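Local coordinates for protein gamma-glutamyl-gamma-aminobutyraldehyde dehydrogenase (Burkholderia cenocepacia, PDB 4LIH) that probably oxidises aldehydes, such as gamma-glutamyl-gamma-aminobutyraldehyde, to carboxylic acids with NAD(P)+ as electron acceptor, as a member of the aldehyde dehydrogenase family, at residues Glu27-Phe31 and Ile209-Gln213; Lys58-Cys62 and Val228-Gly232; Arg97-Met102 and Leu214-Ala218; Cys47-Ile51 and Thr114-Gly118; Lys20-Ile26 and Leu111-Leu115. One frame throughout, in Å; residues are numbered along the deposited sequence. Where two conformers were deposited one is given.

Contact 1 (Glu27-Phe31 and Ile209-Gln213); sequences EGRAF and IRVAQ
Helix 206-218 is the crossover helix between parallel strands 195-199 and 225-227 of the Rossmann-like domain. Against one side of it packs Glu27-Phe31, an irregular arm kinked at Gly28 (phi/psi -111/-7) that becomes strand at Ala30-Phe31. CA atoms come closest at Glu27-Arg210 (7.0 Å) and Phe31-Ala212 (6.4 Å); no hydrogen bond crosses directly. Glu27 (chi1 t, chi2 p) sets CG 3.7 Å from Gln213 NE2 and its O 3.6 Å from Ile209 CG2. Glu27 OE1 accepts Arg29 NH2 (2.9 Å) and Glu27 OE2 accepts Arg29 NE (3.0 Å), a bidentate salt bridge; Glu27 OE2 also takes Arg29 N (2.9 Å). One water, 2.4 Å from Glu27 OE1 and 2.8 Å from Gln213 NE2, bridges the segments. Gly28 O lies 3.6 Å from Ile209 CD1, and Arg29 O 3.3 Å from Ile209 CG2. Ala30 turns its CB away; Phe31 (chi1 t) points its own toward the helix. One Phe31 ring face lies under Ala212 O and Gln213 N, while Phe31 CB meets Ala212 CB at 3.5 Å.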
loop_
_atom_site.group_PDB
_atom_site.type_symbol
_atom_site.label_atom_id
_atom_site.label_comp_id
_atom_site.label_asym_id
_atom_site.label_seq_id
_atom_site.Cartn_x
_atom_site.Cartn_y
_atom_site.Cartn_z
ATOM N N GLU A 27 39.851 -10.290 16.877
ATOM C CA GLU A 27 40.316 -9.328 15.871
ATOM C C GLU A 27 39.992 -7.892 16.320
ATOM O O GLU A 27 38.818 -7.592 16.587
ATOM C CB GLU A 27 39.639 -9.582 14.537
ATOM C CG GLU A 27 40.012 -8.558 13.469
ATOM C CD GLU A 27 41.495 -8.546 13.172
ATOM O OE1 GLU A 27 41.946 -9.524 12.512
ATOM O OE2 GLU A 27 42.204 -7.590 13.607
ATOM N N GLY A 28 41.030 -7.029 16.365
ATOM C CA GLY A 28 40.905 -5.643 16.820
ATOM C C GLY A 28 41.073 -4.579 15.751
ATOM O O GLY A 28 40.820 -3.387 16.001
ATOM N N ARG A 29 41.452 -4.982 14.546
ATOM C CA ARG A 29 41.625 -4.012 13.470
ATOM C C ARG A 29 40.298 -3.465 12.902
ATOM O O ARG A 29 39.268 -4.114 12.965
ATOM C CB ARG A 29 42.463 -4.616 12.355
ATOM C CG ARG A 29 43.939 -4.826 12.778
ATOM C CD ARG A 29 44.767 -5.581 11.744
ATOM N NE ARG A 29 44.304 -6.953 11.619
ATOM C CZ ARG A 29 44.688 -7.829 10.686
ATOM N NH1 ARG A 29 45.501 -7.480 9.732
ATOM N NH2 ARG A 29 44.190 -9.053 10.684
ATOM N N ALA A 30 40.364 -2.239 12.365
ATOM C CA ALA A 30 39.330 -1.671 11.512
ATOM C C ALA A 30 39.128 -2.550 10.312
ATOM O O ALA A 30 40.053 -3.270 9.886
ATOM C CB ALA A 30 39.742 -0.293 11.032
ATOM N N PHE A 31 37.932 -2.493 9.738
ATOM C CA PHE A 31 37.674 -3.154 8.496
ATOM C C PHE A 31 37.245 -2.129 7.463
ATOM O O PHE A 31 36.113 -1.604 7.514
ATOM C CB PHE A 31 36.585 -4.223 8.592
ATOM C CG PHE A 31 36.606 -5.192 7.428
ATOM C CD1 PHE A 31 35.887 -4.937 6.249
ATOM C CD2 PHE A 31 37.331 -6.354 7.511
ATOM C CE1 PHE A 31 35.909 -5.826 5.202
ATOM C CE2 PHE A 31 37.399 -7.242 6.447
ATOM C CZ PHE A 31 36.662 -6.980 5.299
ATOM N N ILE A 209 33.301 -5.321 14.265
ATOM C CA ILE A 209 34.506 -5.743 13.576
ATOM C C ILE A 209 34.323 -7.144 13.020
ATOM O O ILE A 209 34.573 -7.377 11.841
ATOM C CB ILE A 209 35.751 -5.674 14.505
ATOM C CG1 ILE A 209 36.077 -4.223 14.865
ATOM C CG2 ILE A 209 36.941 -6.337 13.820
ATOM C CD1 ILE A 209 37.238 -4.000 15.806
ATOM N N ARG A 210 33.893 -8.078 13.854
ATOM C CA ARG A 210 33.738 -9.462 13.423
ATOM C C ARG A 210 32.784 -9.612 12.235
ATOM O O ARG A 210 33.127 -10.295 11.257
ATOM C CB ARG A 210 33.302 -10.374 14.589
ATOM C CG ARG A 210 33.343 -11.872 14.295
ATOM C CD ARG A 210 34.758 -12.283 13.885
ATOM N NE ARG A 210 34.866 -13.725 13.568
ATOM C CZ ARG A 210 35.039 -14.272 12.361
ATOM N NH1 ARG A 210 35.204 -13.556 11.260
ATOM N NH2 ARG A 210 35.077 -15.588 12.254
ATOM N N VAL A 211 31.614 -8.968 12.284
ATOM C CA VAL A 211 30.592 -9.143 11.225
ATOM C C VAL A 211 31.020 -8.506 9.902
ATOM O O VAL A 211 30.525 -8.879 8.817
ATOM C CB VAL A 211 29.167 -8.665 11.613
ATOM C CG1 VAL A 211 28.638 -9.426 12.824
ATOM C CG2 VAL A 211 29.077 -7.165 11.839
ATOM N N ALA A 212 31.959 -7.566 10.002
ATOM C CA ALA A 212 32.552 -6.927 8.823
ATOM C C ALA A 212 33.312 -7.949 7.994
ATOM O O ALA A 212 33.193 -7.964 6.781
ATOM C CB ALA A 212 33.499 -5.810 9.238
ATOM N N GLN A 213 34.085 -8.783 8.695
ATOM C CA GLN A 213 34.846 -9.859 8.092
ATOM C C GLN A 213 33.898 -10.840 7.410
ATOM O O GLN A 213 34.090 -11.208 6.252
ATOM C CB GLN A 213 35.691 -10.569 9.162
ATOM C CG GLN A 213 36.767 -9.687 9.790
ATOM C CD GLN A 213 37.654 -10.425 10.788
ATOM O OE1 GLN A 213 37.185 -10.911 11.816
ATOM N NE2 GLN A 213 38.956 -10.467 10.502
HETATM O O HOH W 1 41.064 -11.667 11.877
#

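Contact 2 (Lys58-Cys62 and Val228-Gly232); sequences KVADC and VPGAG
Two segments that leave beta strands cross almost at right angles (91° from end to end), closest at Asp61 and Gly230, whose CA atoms are 4.3 Å apart. Lys58-Ala60 is the extended end of strand 55-60, followed by Asp61 and Cys62 in loop. Val228-Gly232 joins strand 225-227 to helix 232-240, a strand-turn-helix connection of the Rossmann-like domain. One backbone hydrogen bond pins the crossing, Cys62 N to Pro229 O at 2.9 Å and 154°. Ala60 O and Pro229 O, two acceptors, merely pass at 3.4 Å without bonding. Gly230 has phi/psi of 149/-169; a CB there would fall 3.2 Å from Cys62 N and press on the preceding carbonyl, so a side chain would fit poorly.

Packing is centred on Pro229 and Cys62. Val59 (chi1 t) brings CG1 to 3.6 Å from Pro229 CB, and Ala60 CB lies 4.3 Å from Pro229 CG. Chi1 m puts Cys62 SG 4.1 Å from Pro229 CD; Cys62 CB itself lies 3.2 Å from Val228 CG1. Asp61 starts with CB directed away, yet OD1 reaches 3.6 Å from Gly230 CA; its OD2 forms a salt bridge with Arg43. A water completes the junction, donating to Asp61 OD1 and Cys62 O, each 2.7 Å away, and accepting from Ala231 N at 3.0 Å.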
loop_
_atom_site.group_PDB
_atom_site.type_symbol
_atom_site.label_atom_id
_atom_site.label_comp_id
_atom_site.label_asym_id
_atom_site.label_seq_id
_atom_site.Cartn_x
_atom_site.Cartn_y
_atom_site.Cartn_z
ATOM N N LYS A 58 43.702 -5.091 22.014
ATOM C CA LYS A 58 43.949 -3.728 21.548
ATOM C C LYS A 58 43.196 -3.538 20.222
ATOM O O LYS A 58 43.361 -4.317 19.272
ATOM C CB LYS A 58 45.442 -3.458 21.402
ATOM C CG LYS A 58 46.150 -3.397 22.752
ATOM C CD LYS A 58 47.546 -2.793 22.664
ATOM C CE LYS A 58 48.285 -2.827 24.003
ATOM N NZ LYS A 58 47.869 -1.695 24.886
ATOM N N VAL A 59 42.386 -2.493 20.156
ATOM C CA VAL A 59 41.527 -2.263 19.017
ATOM C C VAL A 59 41.929 -0.960 18.337
ATOM O O VAL A 59 42.357 -0.016 18.982
ATOM C CB VAL A 59 40.060 -2.239 19.473
ATOM C CG1 VAL A 59 39.106 -1.739 18.373
ATOM C CG2 VAL A 59 39.678 -3.635 19.975
ATOM N N ALA A 60 41.836 -0.936 17.026
ATOM C CA ALA A 60 42.188 0.257 16.259
ATOM C C ALA A 60 41.480 1.497 16.828
ATOM O O ALA A 60 40.310 1.475 17.002
ATOM C CB ALA A 60 41.821 0.058 14.802
ATOM N N ASP A 61 42.222 2.569 17.084
ATOM C CA ASP A 61 41.635 3.839 17.476
ATOM C C ASP A 61 41.641 4.840 16.305
ATOM O O ASP A 61 42.608 5.617 16.126
ATOM C CB ASP A 61 42.369 4.415 18.670
ATOM C CG ASP A 61 41.730 5.690 19.155
ATOM O OD1 ASP A 61 40.500 5.698 19.374
ATOM O OD2 ASP A 61 42.467 6.672 19.303
ATOM N N CYS A 62 40.550 4.840 15.519
ATOM C CA CYS A 62 40.542 5.600 14.287
ATOM C C CYS A 62 40.400 7.089 14.453
ATOM O O CYS A 62 39.733 7.600 15.351
ATOM C CB CYS A 62 39.489 5.069 13.294
ATOM S SG CYS A 62 39.895 3.388 12.750
ATOM N N VAL A 228 34.801 1.278 11.552
ATOM C CA VAL A 228 35.826 2.203 12.018
ATOM C C VAL A 228 35.725 2.350 13.537
ATOM O O VAL A 228 35.014 3.228 14.042
ATOM C CB VAL A 228 35.666 3.581 11.337
ATOM C CG1 VAL A 228 36.672 4.600 11.832
ATOM C CG2 VAL A 228 35.779 3.408 9.848
ATOM N N PRO A 229 36.453 1.493 14.265
ATOM C CA PRO A 229 36.447 1.607 15.729
ATOM C C PRO A 229 37.157 2.883 16.217
ATOM O O PRO A 229 37.979 3.449 15.477
ATOM C CB PRO A 229 37.175 0.339 16.204
ATOM C CG PRO A 229 37.591 -0.414 15.006
ATOM C CD PRO A 229 37.278 0.379 13.777
ATOM N N GLY A 230 36.822 3.304 17.452
ATOM C CA GLY A 230 37.403 4.513 18.074
ATOM C C GLY A 230 36.423 5.170 19.026
ATOM O O GLY A 230 35.360 4.602 19.331
ATOM N N ALA A 231 36.756 6.374 19.469
ATOM C CA ALA A 231 35.975 7.092 20.451
ATOM C C ALA A 231 35.059 8.147 19.779
ATOM O O ALA A 231 34.477 7.897 18.731
ATOM C CB ALA A 231 36.902 7.718 21.501
ATOM N N GLY A 232 34.917 9.318 20.393
ATOM C CA GLY A 232 34.053 10.390 19.865
ATOM C C GLY A 232 34.463 10.980 18.528
ATOM O O GLY A 232 33.587 11.339 17.720
HETATM O O HOH W 2 39.075 7.568 18.005
#

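Contact 3 (Arg97-Met102 and Leu214-Ala218); sequences RWAALM and LAFEA
Residues 97-102 of helix 88-104 pack on residues 214-218 of helix 206-218, with N-to-C directions 132° apart, well off antiparallel, and short-segment axes 8.7 Å apart at closest approach. Trp98 and Ala218 mark the tightest point, and no hydrogen bond links the segments.

The aromatic contact comes from Trp98 (chi1 t, chi2 26°), which lays its indole along the other helix. Ala215 CA stands over the five-membered ring in a CH-pi contact, 3.6 Å from the centroid and 20° off the normal. Trp98 NE1 also approaches Ala215 N to 3.2 Å, but both are donors; the indole NH is given instead to Val211 O, one turn earlier.

Apolar contacts fill the remainder. Trp98 CE2 is 3.5 Å from Ala215 CB, Trp98 CD1 is 3.9 Å from Leu214 CB, and Trp98 CB is 3.8 Å from Ala218 CB. Leu101 (m, t) points into the interface, with CD1 3.8 Å from Ala218 CB and 3.7 Å from Leu214 O. With only a methyl at Ala218, Trp98 CA and Ala218 CA can come to 5.1 Å.

At the margin, Arg97 CG touches Ala218 CB at 3.9 Å while its guanidinium pairs with Glu104, and Leu101 CD2 lies 3.6 Å from Glu217 OE2. Helix 88-104 is thus layered between helix 121-142, met by Ala99 and Met102, and the crossover helix 206-218, with Trp98 reaching Phe186 and Phe225 beyond.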
loop_
_atom_site.group_PDB
_atom_site.type_symbol
_atom_site.label_atom_id
_atom_site.label_comp_id
_atom_site.label_asym_id
_atom_site.label_seq_id
_atom_site.Cartn_x
_atom_site.Cartn_y
_atom_site.Cartn_z
ATOM N N ARG A 97 23.209 -14.822 2.775
ATOM C CA ARG A 97 24.415 -15.557 3.077
ATOM C C ARG A 97 25.157 -14.974 4.295
ATOM O O ARG A 97 25.739 -15.691 5.077
ATOM C CB ARG A 97 25.339 -15.597 1.859
ATOM C CG ARG A 97 26.668 -16.279 2.092
ATOM C CD ARG A 97 26.462 -17.736 2.418
ATOM N NE ARG A 97 27.706 -18.435 2.725
ATOM C CZ ARG A 97 27.809 -19.432 3.590
ATOM N NH1 ARG A 97 26.758 -19.847 4.265
ATOM N NH2 ARG A 97 28.991 -19.988 3.810
ATOM N N TRP A 98 25.127 -13.660 4.449
ATOM C CA TRP A 98 25.827 -13.010 5.561
ATOM C C TRP A 98 25.157 -13.373 6.877
ATOM O O TRP A 98 25.819 -13.780 7.843
ATOM C CB TRP A 98 25.821 -11.504 5.335
ATOM C CG TRP A 98 26.531 -10.676 6.329
ATOM C CD1 TRP A 98 27.571 -11.026 7.128
ATOM C CD2 TRP A 98 26.299 -9.291 6.541
ATOM N NE1 TRP A 98 28.002 -9.925 7.843
ATOM C CE2 TRP A 98 27.193 -8.860 7.531
ATOM C CE3 TRP A 98 25.373 -8.387 6.020
ATOM C CZ2 TRP A 98 27.241 -7.544 7.964
ATOM C CZ3 TRP A 98 25.405 -7.083 6.480
ATOM C CH2 TRP A 98 26.344 -6.676 7.422
ATOM N N ALA A 99 23.832 -13.304 6.880
ATOM C CA ALA A 99 23.058 -13.698 8.020
ATOM C C ALA A 99 23.261 -15.161 8.375
ATOM O O ALA A 99 23.416 -15.482 9.561
ATOM C CB ALA A 99 21.584 -13.448 7.766
ATOM N N ALA A 100 23.244 -16.028 7.377
ATOM C CA ALA A 100 23.590 -17.463 7.588
ATOM C C ALA A 100 24.953 -17.615 8.270
ATOM O O ALA A 100 25.119 -18.430 9.189
ATOM C CB ALA A 100 23.572 -18.225 6.281
ATOM N N LEU A 101 25.933 -16.843 7.803
ATOM C CA LEU A 101 27.242 -16.840 8.438
ATOM C C LEU A 101 27.172 -16.372 9.881
ATOM O O LEU A 101 27.780 -16.994 10.768
ATOM C CB LEU A 101 28.260 -16.022 7.653
ATOM C CG LEU A 101 28.775 -16.678 6.362
ATOM C CD1 LEU A 101 29.470 -15.641 5.513
ATOM C CD2 LEU A 101 29.727 -17.824 6.630
ATOM N N MET A 102 26.432 -15.300 10.150
ATOM C CA MET A 102 26.293 -14.856 11.530
ATOM C C MET A 102 25.777 -16.018 12.374
ATOM O O MET A 102 26.271 -16.257 13.474
ATOM C CB MET A 102 25.331 -13.693 11.679
ATOM C CG MET A 102 25.787 -12.416 11.026
ATOM S SD MET A 102 24.594 -11.076 11.361
ATOM C CE MET A 102 25.159 -10.010 10.082
ATOM N N LEU A 214 32.845 -11.214 8.132
ATOM C CA LEU A 214 31.815 -12.121 7.610
ATOM C C LEU A 214 31.083 -11.507 6.428
ATOM O O LEU A 214 30.781 -12.197 5.486
ATOM C CB LEU A 214 30.839 -12.529 8.699
ATOM C CG LEU A 214 31.461 -13.262 9.881
ATOM C CD1 LEU A 214 30.359 -13.470 10.903
ATOM C CD2 LEU A 214 32.164 -14.585 9.502
ATOM N N ALA A 215 30.890 -10.196 6.440
ATOM C CA ALA A 215 30.224 -9.508 5.329
ATOM C C ALA A 215 30.999 -9.679 4.025
ATOM O O ALA A 215 30.428 -10.026 2.987
ATOM C CB ALA A 215 30.062 -8.021 5.646
ATOM N N PHE A 216 32.289 -9.420 4.082
ATOM C CA PHE A 216 33.157 -9.602 2.934
ATOM C C PHE A 216 33.208 -11.080 2.506
ATOM O O PHE A 216 33.158 -11.377 1.319
ATOM C CB PHE A 216 34.574 -9.065 3.226
ATOM C CG PHE A 216 35.486 -9.077 2.017
ATOM C CD1 PHE A 216 35.286 -8.182 0.966
ATOM C CD2 PHE A 216 36.523 -9.986 1.913
ATOM C CE1 PHE A 216 36.117 -8.174 -0.157
ATOM C CE2 PHE A 216 37.338 -10.011 0.763
ATOM C CZ PHE A 216 37.125 -9.100 -0.262
ATOM N N GLU A 217 33.273 -11.990 3.469
ATOM C CA GLU A 217 33.229 -13.427 3.186
ATOM C C GLU A 217 31.943 -13.823 2.416
ATOM O O GLU A 217 31.956 -14.704 1.563
ATOM C CB GLU A 217 33.295 -14.205 4.505
ATOM C CG GLU A 217 33.467 -15.698 4.320
ATOM C CD GLU A 217 33.489 -16.453 5.633
ATOM O OE1 GLU A 217 33.905 -15.876 6.631
ATOM O OE2 GLU A 217 33.170 -17.659 5.643
ATOM N N ALA A 218 30.837 -13.159 2.731
ATOM C CA ALA A 218 29.544 -13.473 2.118
ATOM C C ALA A 218 29.367 -12.889 0.732
ATOM O O ALA A 218 28.386 -13.234 0.049
ATOM C CB ALA A 218 28.421 -12.968 3.016
#

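Contact 4 (Cys47-Ile51 and Thr114-Gly118); sequences CVSPI and TLDAG
Helix 106-117 ends beneath the chain that leaves strand 44-48, with CA atoms nearest at Ser49-Asp116 and Pro50-Gly118, both 5.2 Å. Thr114 carries the last turn: its O accepts Gly118 N at 3.0 Å and lies 3.8 Å from Ile51 CD1. Leu115 (m, t) turns its CB away from the loop, but its main-chain carbonyl receives the one hydrogen bond of the contact, from Ser49 OG at 2.6 Å, with chi1 of Ser49 in the t well. Ser49 CA adds a CA-H...O contact to Leu115 O at 3.4 Å, and Leu115 CD2 meets Ile51 CD1 at 4.0 Å. Asp116 (chi1 t) puts OD1 3.2 Å from Cys47 SG, while its OD2 accepts from Leu206 N at the start of another helix; Asp116 O is 3.2 Å from Pro50 CD. Ala117 C sits 3.5 Å from Pro50 CG. Gly118 then leaves the helix with positive phi (81/12); its N is 3.6 Å from Pro50 CG, and a CB here would lie only 3.2 Å from Pro50 CB.

On the loop side, Ser49 OG also accepts a weak bond from Ile51 N (3.4 Å), the geometry of an ST turn. The whole is a beta-hairpin turn, between antiparallel strands 44-48 and 55-60, docked on a glycine-terminated helix C-terminus whose last-turn carbonyl is taken up by a serine hydroxyl.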
loop_
_atom_site.group_PDB
_atom_site.type_symbol
_atom_site.label_atom_id
_atom_site.label_comp_id
_atom_site.label_asym_id
_atom_site.label_seq_id
_atom_site.Cartn_x
_atom_site.Cartn_y
_atom_site.Cartn_z
ATOM N N CYS A 47 40.454 -2.535 24.745
ATOM C CA CYS A 47 39.111 -3.032 24.875
ATOM C C CYS A 47 38.998 -3.883 26.128
ATOM O O CYS A 47 39.518 -5.027 26.201
ATOM C CB CYS A 47 38.779 -3.829 23.652
ATOM S SG CYS A 47 37.149 -4.611 23.643
ATOM N N VAL A 48 38.324 -3.304 27.119
ATOM C CA VAL A 48 38.249 -3.863 28.471
ATOM C C VAL A 48 36.888 -4.513 28.719
ATOM O O VAL A 48 35.871 -4.049 28.221
ATOM C CB VAL A 48 38.474 -2.768 29.539
ATOM C CG1 VAL A 48 38.460 -3.352 30.943
ATOM C CG2 VAL A 48 39.785 -2.054 29.295
ATOM N N SER A 49 36.894 -5.646 29.409
ATOM C CA SER A 49 35.682 -6.362 29.732
ATOM C C SER A 49 35.088 -5.864 31.040
ATOM O O SER A 49 35.784 -5.787 32.049
ATOM C CB SER A 49 35.993 -7.843 29.889
ATOM O OG SER A 49 34.808 -8.584 30.029
ATOM N N PRO A 50 33.782 -5.603 31.045
ATOM C CA PRO A 50 33.071 -5.241 32.260
ATOM C C PRO A 50 32.941 -6.356 33.290
ATOM O O PRO A 50 32.614 -6.091 34.441
ATOM C CB PRO A 50 31.664 -4.871 31.771
ATOM C CG PRO A 50 31.705 -4.820 30.285
ATOM C CD PRO A 50 32.967 -5.452 29.820
ATOM N N ILE A 51 33.202 -7.579 32.882
ATOM C CA ILE A 51 32.988 -8.719 33.733
ATOM C C ILE A 51 33.958 -8.623 34.895
ATOM O O ILE A 51 33.575 -8.818 36.055
ATOM C CB ILE A 51 33.232 -10.043 32.969
ATOM C CG1 ILE A 51 32.167 -10.187 31.847
ATOM C CG2 ILE A 51 33.177 -11.236 33.930
ATOM C CD1 ILE A 51 32.507 -11.268 30.820
ATOM N N THR A 114 29.223 -10.738 24.941
ATOM C CA THR A 114 29.146 -10.949 26.399
ATOM C C THR A 114 30.465 -10.483 27.047
ATOM O O THR A 114 30.434 -9.790 28.043
ATOM C CB THR A 114 28.868 -12.439 26.738
ATOM O OG1 THR A 114 27.501 -12.777 26.425
ATOM C CG2 THR A 114 29.156 -12.754 28.195
ATOM N N LEU A 115 31.607 -10.826 26.440
ATOM C CA LEU A 115 32.898 -10.307 26.935
ATOM C C LEU A 115 33.059 -8.801 26.862
ATOM O O LEU A 115 33.548 -8.185 27.805
ATOM C CB LEU A 115 34.068 -10.942 26.168
ATOM C CG LEU A 115 34.206 -12.438 26.388
ATOM C CD1 LEU A 115 35.194 -13.020 25.359
ATOM C CD2 LEU A 115 34.627 -12.747 27.811
ATOM N N ASP A 116 32.633 -8.230 25.737
ATOM C CA ASP A 116 32.841 -6.826 25.387
ATOM C C ASP A 116 31.947 -5.902 26.229
ATOM O O ASP A 116 32.389 -4.857 26.718
ATOM C CB ASP A 116 32.540 -6.679 23.871
ATOM C CG ASP A 116 33.196 -5.463 23.220
ATOM O OD1 ASP A 116 34.002 -4.793 23.908
ATOM O OD2 ASP A 116 32.914 -5.189 22.005
ATOM N N ALA A 117 30.689 -6.306 26.416
ATOM C CA ALA A 117 29.670 -5.380 26.941
ATOM C C ALA A 117 29.027 -5.837 28.250
ATOM O O ALA A 117 28.216 -5.105 28.786
ATOM C CB ALA A 117 28.601 -5.166 25.887
ATOM N N GLY A 118 29.382 -7.040 28.728
ATOM C CA GLY A 118 28.943 -7.564 30.045
ATOM C C GLY A 118 27.550 -8.156 30.058
ATOM O O GLY A 118 26.979 -8.402 31.115
#

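Contact 5 (Lys20-Ile26 and Leu111-Leu115); sequences KAASLEI and LLETL
Apolar packing, mostly of side chains, joins these segments, with no hydrogen bond between them: CA atoms stay 7.3 Å apart at Ala21-Leu111 and 8.1 Å at Ile26-Leu112. Lys20-Ser23 is the end of a helix, closed by Ser23 (chi1 p), whose OG donates to Lys20 O at 3.1 Å. From Leu24 the backbone is extended, so Leu24 and Ile26 point to the partner helix while Glu25 points away. Leu24 (t, p) is the hub: its CD2 lies 3.8 Å from both Leu112 CD2 and Leu115 CD1, and 4.0 Å from Leu111 CD2. Leu111 shares the t, p rotamer, whereas Leu112 and Leu115 are m, t. Lys20 CD touches Leu111 CD2 at 3.5 Å, its amine end leading away. Ala21 CB meets Leu111 CD1 (4.3 Å) and Leu115 CD1 (4.4 Å); Ile26 (m, t) sets CG1 4.2 Å from Leu112 CD2. This is a leucine-dominated apolar cluster between an N-terminal helix with its extended exit and one face of helix 106-117.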
loop_
_atom_site.group_PDB
_atom_site.type_symbol
_atom_site.label_atom_id
_atom_site.label_comp_id
_atom_site.label_asym_id
_atom_site.label_seq_id
_atom_site.Cartn_x
_atom_site.Cartn_y
_atom_site.Cartn_z
ATOM N N LYS A 20 36.121 -21.547 25.877
ATOM C CA LYS A 20 36.100 -20.813 24.618
ATOM C C LYS A 20 36.734 -19.405 24.770
ATOM O O LYS A 20 37.510 -19.001 23.935
ATOM C CB LYS A 20 34.672 -20.745 24.096
ATOM C CG LYS A 20 34.551 -20.303 22.642
ATOM C CD LYS A 20 33.101 -20.058 22.239
ATOM C CE LYS A 20 32.216 -21.284 22.414
ATOM N NZ LYS A 20 32.472 -22.391 21.443
ATOM N N ALA A 21 36.429 -18.681 25.845
ATOM C CA ALA A 21 37.033 -17.355 26.062
ATOM C C ALA A 21 38.591 -17.418 26.109
ATOM O O ALA A 21 39.284 -16.532 25.586
ATOM C CB ALA A 21 36.468 -16.713 27.329
ATOM N N ALA A 22 39.123 -18.488 26.693
ATOM C CA ALA A 22 40.567 -18.706 26.792
ATOM C C ALA A 22 41.266 -18.985 25.443
ATOM O O ALA A 22 42.418 -18.615 25.265
ATOM C CB ALA A 22 40.844 -19.838 27.764
ATOM N N SER A 23 40.587 -19.659 24.525
ATOM C CA SER A 23 41.126 -19.969 23.208
ATOM C C SER A 23 40.759 -18.915 22.143
ATOM O O SER A 23 41.244 -18.940 21.019
ATOM C CB SER A 23 40.579 -21.323 22.755
ATOM O OG SER A 23 39.166 -21.233 22.608
ATOM N N LEU A 24 39.882 -17.997 22.491
ATOM C CA LEU A 24 39.342 -17.071 21.508
ATOM C C LEU A 24 40.426 -16.129 20.952
ATOM O O LEU A 24 41.082 -15.445 21.700
ATOM C CB LEU A 24 38.222 -16.256 22.166
ATOM C CG LEU A 24 37.342 -15.421 21.236
ATOM C CD1 LEU A 24 36.588 -16.304 20.272
ATOM C CD2 LEU A 24 36.386 -14.573 22.068
ATOM N N GLU A 25 40.594 -16.115 19.632
ATOM C CA GLU A 25 41.398 -15.108 18.940
ATOM C C GLU A 25 40.501 -13.898 18.631
ATOM O O GLU A 25 39.528 -14.040 17.903
ATOM C CB GLU A 25 41.939 -15.664 17.613
ATOM C CG GLU A 25 42.717 -16.966 17.723
ATOM C CD GLU A 25 44.149 -16.778 18.189
ATOM O OE1 GLU A 25 44.477 -15.728 18.799
ATOM O OE2 GLU A 25 44.972 -17.709 17.967
ATOM N N ILE A 26 40.819 -12.723 19.148
ATOM C CA ILE A 26 39.941 -11.544 18.967
ATOM C C ILE A 26 40.585 -10.615 17.940
ATOM O O ILE A 26 41.722 -10.175 18.132
ATOM C CB ILE A 26 39.771 -10.758 20.276
ATOM C CG1 ILE A 26 39.087 -11.611 21.346
ATOM C CG2 ILE A 26 38.964 -9.477 20.021
ATOM C CD1 ILE A 26 38.903 -10.950 22.696
ATOM N N LEU A 111 29.699 -14.815 22.362
ATOM C CA LEU A 111 30.761 -14.718 23.391
ATOM C C LEU A 111 31.515 -13.384 23.310
ATOM O O LEU A 111 31.817 -12.776 24.324
ATOM C CB LEU A 111 31.694 -15.940 23.326
ATOM C CG LEU A 111 32.932 -15.930 24.265
ATOM C CD1 LEU A 111 32.531 -16.018 25.738
ATOM C CD2 LEU A 111 33.843 -17.084 23.888
ATOM N N LEU A 112 31.806 -12.907 22.100
ATOM C CA LEU A 112 32.397 -11.593 21.922
ATOM C C LEU A 112 31.538 -10.494 22.543
ATOM O O LEU A 112 32.080 -9.644 23.252
ATOM C CB LEU A 112 32.609 -11.279 20.440
ATOM C CG LEU A 112 33.687 -12.055 19.745
ATOM C CD1 LEU A 112 33.555 -11.850 18.245
ATOM C CD2 LEU A 112 35.054 -11.557 20.229
ATOM N N GLU A 113 30.221 -10.539 22.303
ATOM C CA GLU A 113 29.279 -9.545 22.837
ATOM C C GLU A 113 29.216 -9.541 24.358
ATOM O O GLU A 113 29.102 -8.478 24.965
ATOM C CB GLU A 113 27.844 -9.790 22.293
ATOM C CG GLU A 113 26.867 -8.602 22.401
ATOM C CD GLU A 113 27.057 -7.624 21.255
ATOM O OE1 GLU A 113 28.196 -7.402 20.827
ATOM O OE2 GLU A 113 26.075 -7.129 20.721
ATOM N N THR A 114 29.223 -10.738 24.941
ATOM C CA THR A 114 29.146 -10.949 26.399
ATOM C C THR A 114 30.465 -10.483 27.047
ATOM O O THR A 114 30.434 -9.790 28.043
ATOM C CB THR A 114 28.868 -12.439 26.738
ATOM O OG1 THR A 114 27.501 -12.777 26.425
ATOM C CG2 THR A 114 29.156 -12.754 28.195
ATOM N N LEU A 115 31.607 -10.826 26.440
ATOM C CA LEU A 115 32.898 -10.307 26.935
ATOM C C LEU A 115 33.059 -8.801 26.862
ATOM O O LEU A 115 33.548 -8.185 27.805
ATOM C CB LEU A 115 34.068 -10.942 26.168
ATOM C CG LEU A 115 34.206 -12.438 26.388
ATOM C CD1 LEU A 115 35.194 -13.020 25.359
ATOM C CD2 LEU A 115 34.627 -12.747 27.811
#

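From the N terminus, the chain lays down helix 14-23 and its extended exit, which contact 5 closes on helix 106-117, then the arm that contact 1, crossing contact 5, closes much later on helix 206-218. The hairpin 44-48/55-60 follows: contact 4 ties its turn to helix 106-117, nested inside contact 1, while contact 2 ties its far strand to the loop after strand 225-227, crossing contacts 1, 4 and 5. Contact 3 is nested within contact 2 and crosses contacts 1, 4 and 5. Contacts 4 and 5 share Thr114 and Leu115. A probable hydrogen bond, Gly28 O to Ala60 N (2.8 Å), joins arm to hairpin; together the contacts tie both, with helices 88-104 and 106-117, to the Rossmann-like domain.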